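Local structure of GH62 hydrolase (Scytalidium thermophilum, 4PVA) at residues W289-H295 against Y319-P324. The protein is an alpha-L-arabinofuranosidase of glycoside hydrolase family 62 that probably cleaves arabinofuranosyl side groups from arabinoxylan in plant biomass. Residues are numbered along the deposited sequence; the frame is centred on the assembly and turned at random.
With PO4 (phosphate ion), chain F.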
loop_
_atom_site.group_PDB
_atom_site.type_symbol
_atom_site.label_atom_id
_atom_site.label_comp_id
_atom_site.label_asym_id
_atom_site.label_seq_id
_atom_site.Cartn_x
_atom_site.Cartn_y
_atom_site.Cartn_z
ATOM N N TRP A 289 -0.545 -13.132 17.105
ATOM C CA TRP A 289 -1.474 -13.782 16.172
ATOM C C TRP A 289 -0.927 -13.929 14.754
ATOM O O TRP A 289 -1.570 -14.502 13.893
ATOM C CB TRP A 289 -2.796 -12.991 16.134
ATOM C CG TRP A 289 -2.604 -11.550 15.714
ATOM C CD1 TRP A 289 -2.144 -10.523 16.499
ATOM C CD2 TRP A 289 -2.880 -10.975 14.429
ATOM N NE1 TRP A 289 -2.095 -9.354 15.766
ATOM C CE2 TRP A 289 -2.571 -9.603 14.512
ATOM C CE3 TRP A 289 -3.396 -11.484 13.224
ATOM C CZ2 TRP A 289 -2.737 -8.732 13.458
ATOM C CZ3 TRP A 289 -3.556 -10.605 12.162
ATOM C CH2 TRP A 289 -3.210 -9.241 12.296
ATOM N N THR A 290 0.241 -13.375 14.485
ATOM C CA THR A 290 0.852 -13.449 13.163
ATOM C C THR A 290 2.360 -13.359 13.309
ATOM O O THR A 290 2.853 -12.721 14.255
ATOM C CB THR A 290 0.332 -12.297 12.271
ATOM O OG1 THR A 290 0.864 -12.405 10.946
ATOM C CG2 THR A 290 0.680 -10.940 12.851
ATOM N N LYS A 291 3.084 -14.038 12.444
ATOM C CA LYS A 291 4.525 -13.845 12.303
ATOM C C LYS A 291 4.900 -13.032 11.069
ATOM O O LYS A 291 6.035 -12.735 10.848
ATOM C CB LYS A 291 5.261 -15.175 12.227
ATOM C CG LYS A 291 5.104 -15.932 13.527
ATOM C CD LYS A 291 5.854 -17.239 13.565
ATOM C CE LYS A 291 5.863 -17.781 14.974
ATOM N NZ LYS A 291 6.587 -19.076 15.021
ATOM N N SER A 292 3.887 -12.677 10.283
ATOM C CA SER A 292 4.026 -11.881 9.079
ATOM C C SER A 292 3.473 -10.498 9.297
ATOM O O SER A 292 2.385 -10.329 9.830
ATOM C CB SER A 292 3.287 -12.557 7.935
ATOM O OG SER A 292 4.096 -13.611 7.418
ATOM N N ILE A 293 4.219 -9.505 8.821
ATOM C CA ILE A 293 3.791 -8.109 8.749
ATOM C C ILE A 293 3.729 -7.810 7.246
ATOM O O ILE A 293 4.778 -7.606 6.616
ATOM C CB ILE A 293 4.767 -7.162 9.452
ATOM C CG1 ILE A 293 5.064 -7.640 10.898
ATOM C CG2 ILE A 293 4.224 -5.747 9.400
ATOM C CD1 ILE A 293 3.884 -7.615 11.861
ATOM N N SER A 294 2.530 -7.822 6.666
ATOM C CA SER A 294 2.378 -7.866 5.210
ATOM C C SER A 294 1.516 -6.743 4.648
ATOM O O SER A 294 0.562 -6.313 5.280
ATOM C CB SER A 294 1.829 -9.233 4.828
ATOM O OG SER A 294 1.558 -9.373 3.451
ATOM N N HIS A 295 1.863 -6.301 3.443
ATOM C CA HIS A 295 1.047 -5.457 2.594
ATOM C C HIS A 295 0.380 -4.333 3.335
ATOM O O HIS A 295 -0.802 -4.056 3.146
ATOM C CB HIS A 295 0.006 -6.283 1.809
ATOM C CG HIS A 295 -0.284 -5.736 0.443
ATOM N ND1 HIS A 295 -0.742 -6.524 -0.593
ATOM C CD2 HIS A 295 -0.178 -4.490 -0.056
ATOM C CE1 HIS A 295 -0.894 -5.771 -1.675
ATOM N NE2 HIS A 295 -0.544 -4.538 -1.376
ATOM N N TYR A 319 -1.746 -3.205 8.645
ATOM C CA TYR A 319 -1.167 -4.302 7.890
ATOM C C TYR A 319 -2.044 -5.532 7.908
ATOM O O TYR A 319 -3.014 -5.616 8.680
ATOM C CB TYR A 319 0.254 -4.627 8.408
ATOM C CG TYR A 319 0.257 -5.319 9.785
ATOM C CD1 TYR A 319 0.172 -4.602 10.968
ATOM C CD2 TYR A 319 0.342 -6.679 9.853
ATOM C CE1 TYR A 319 0.157 -5.259 12.176
ATOM C CE2 TYR A 319 0.330 -7.367 11.051
ATOM C CZ TYR A 319 0.239 -6.635 12.226
ATOM O OH TYR A 319 0.307 -7.356 13.415
ATOM N N GLN A 320 -1.764 -6.493 7.023
ATOM C CA GLN A 320 -2.431 -7.781 7.038
ATOM C C GLN A 320 -1.525 -8.815 7.710
ATOM O O GLN A 320 -0.339 -8.899 7.450
ATOM C CB GLN A 320 -2.866 -8.224 5.648
ATOM C CG GLN A 320 -1.715 -8.585 4.694
ATOM C CD GLN A 320 -2.107 -8.787 3.248
ATOM O OE1 GLN A 320 -3.117 -8.271 2.795
ATOM N NE2 GLN A 320 -1.309 -9.538 2.518
ATOM N N GLY A 321 -2.136 -9.591 8.615
ATOM C CA GLY A 321 -1.455 -10.690 9.298
ATOM C C GLY A 321 -2.308 -11.929 9.225
ATOM O O GLY A 321 -3.487 -11.885 8.842
ATOM N N VAL A 322 -1.706 -13.051 9.549
ATOM C CA VAL A 322 -2.404 -14.322 9.427
ATOM C C VAL A 322 -1.805 -15.294 10.405
ATOM O O VAL A 322 -0.620 -15.256 10.674
ATOM C CB VAL A 322 -2.297 -14.836 7.958
ATOM C CG1 VAL A 322 -0.886 -15.167 7.563
ATOM C CG2 VAL A 322 -3.198 -16.029 7.719
ATOM N N ASP A 323 -2.644 -16.189 10.920
ATOM C CA ASP A 323 -2.188 -17.260 11.795
ATOM C C ASP A 323 -1.136 -18.066 11.045
ATOM O O ASP A 323 -1.409 -18.553 9.944
ATOM C CB ASP A 323 -3.407 -18.135 12.142
ATOM C CG ASP A 323 -3.084 -19.293 13.080
ATOM O OD1 ASP A 323 -1.919 -19.662 13.243
ATOM O OD2 ASP A 323 -4.077 -19.845 13.613
ATOM N N PRO A 324 0.088 -18.195 11.603
ATOM C CA PRO A 324 1.167 -18.892 10.910
ATOM C C PRO A 324 0.883 -20.359 10.668
ATOM O O PRO A 324 1.532 -20.958 9.818
ATOM C CB PRO A 324 2.392 -18.695 11.829
ATOM C CG PRO A 324 1.853 -18.314 13.135
ATOM C CD PRO A 324 0.519 -17.671 12.913
HETATM P P PO4 F . -0.572 -10.376 -0.980
HETATM O O1 PO4 F . 0.620 -10.503 -0.002
HETATM O O2 PO4 F . -0.005 -10.209 -2.406
HETATM O O3 PO4 F . -1.311 -11.694 -0.940
HETATM O O4 PO4 F . -1.393 -9.239 -0.591
HETATM O O HOH W 1 2.051 -15.313 10.130
#
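Tyr319 lays one face of its ring against Ile293, whose CG2 sits above the rim near CG and CD2 while CD1 makes a CH-pi contact over the same face, 3.7 Å from Tyr319 CE2. Trp289 reaches the phenol end from the opposite direction; the two ring planes lie 25° apart but are slid so far that they barely overlap, Trp289 CZ2 lying 3.3 Å from Tyr319 OH. That hydroxyl is hydrogen-bonded to Ser28, and the indole NE1 to the carbonyl of Thr29, which ties both rings to the end of strand 26-28. Thr290 CG2 touches both rings: it lies over the centre of the indole and at the edge of the phenol ring. With OG1 anti to the backbone N (chi1 -177°), the Thr290 hydroxyl instead faces Gly321 and Val322. It accepts the amide of Val322 (N to OG1 3.0 Å) and donates in the carbonyl plane to a lone pair of Ser292 O, which probably helps to fix the loop's shape. One water bridges Lys291 N and Val322 O, while the aliphatic part of Lys291 crosses Pro324 at about a right angle.

Further along, Ser294 and Gln320 form an antiparallel hydrogen-bonded pair; Gln320 N to Ser294 O, at 2.9 Å, is the shorter and straighter of its two bonds. Gln320 NE2 also donates to Ser294 OG, which lies 28° out of the Gln320 amide plane, and to phosphate O4, while its OE1 takes the amide of Asp47; Ser294 OG is further held by Glu243. His295 ND1 donates almost straight to phosphate O4 (2.8 Å) in its ring plane. The phosphate, probably from the crystallisation liquor, is also hydrogen-bonded by Lys46, Arg251 and Tyr330. The Ser294-Gln320 bridge joins strand 316-321 to the chain leading into edge strand 296-298, within the five-bladed beta-propeller fold of GH62 enzymes.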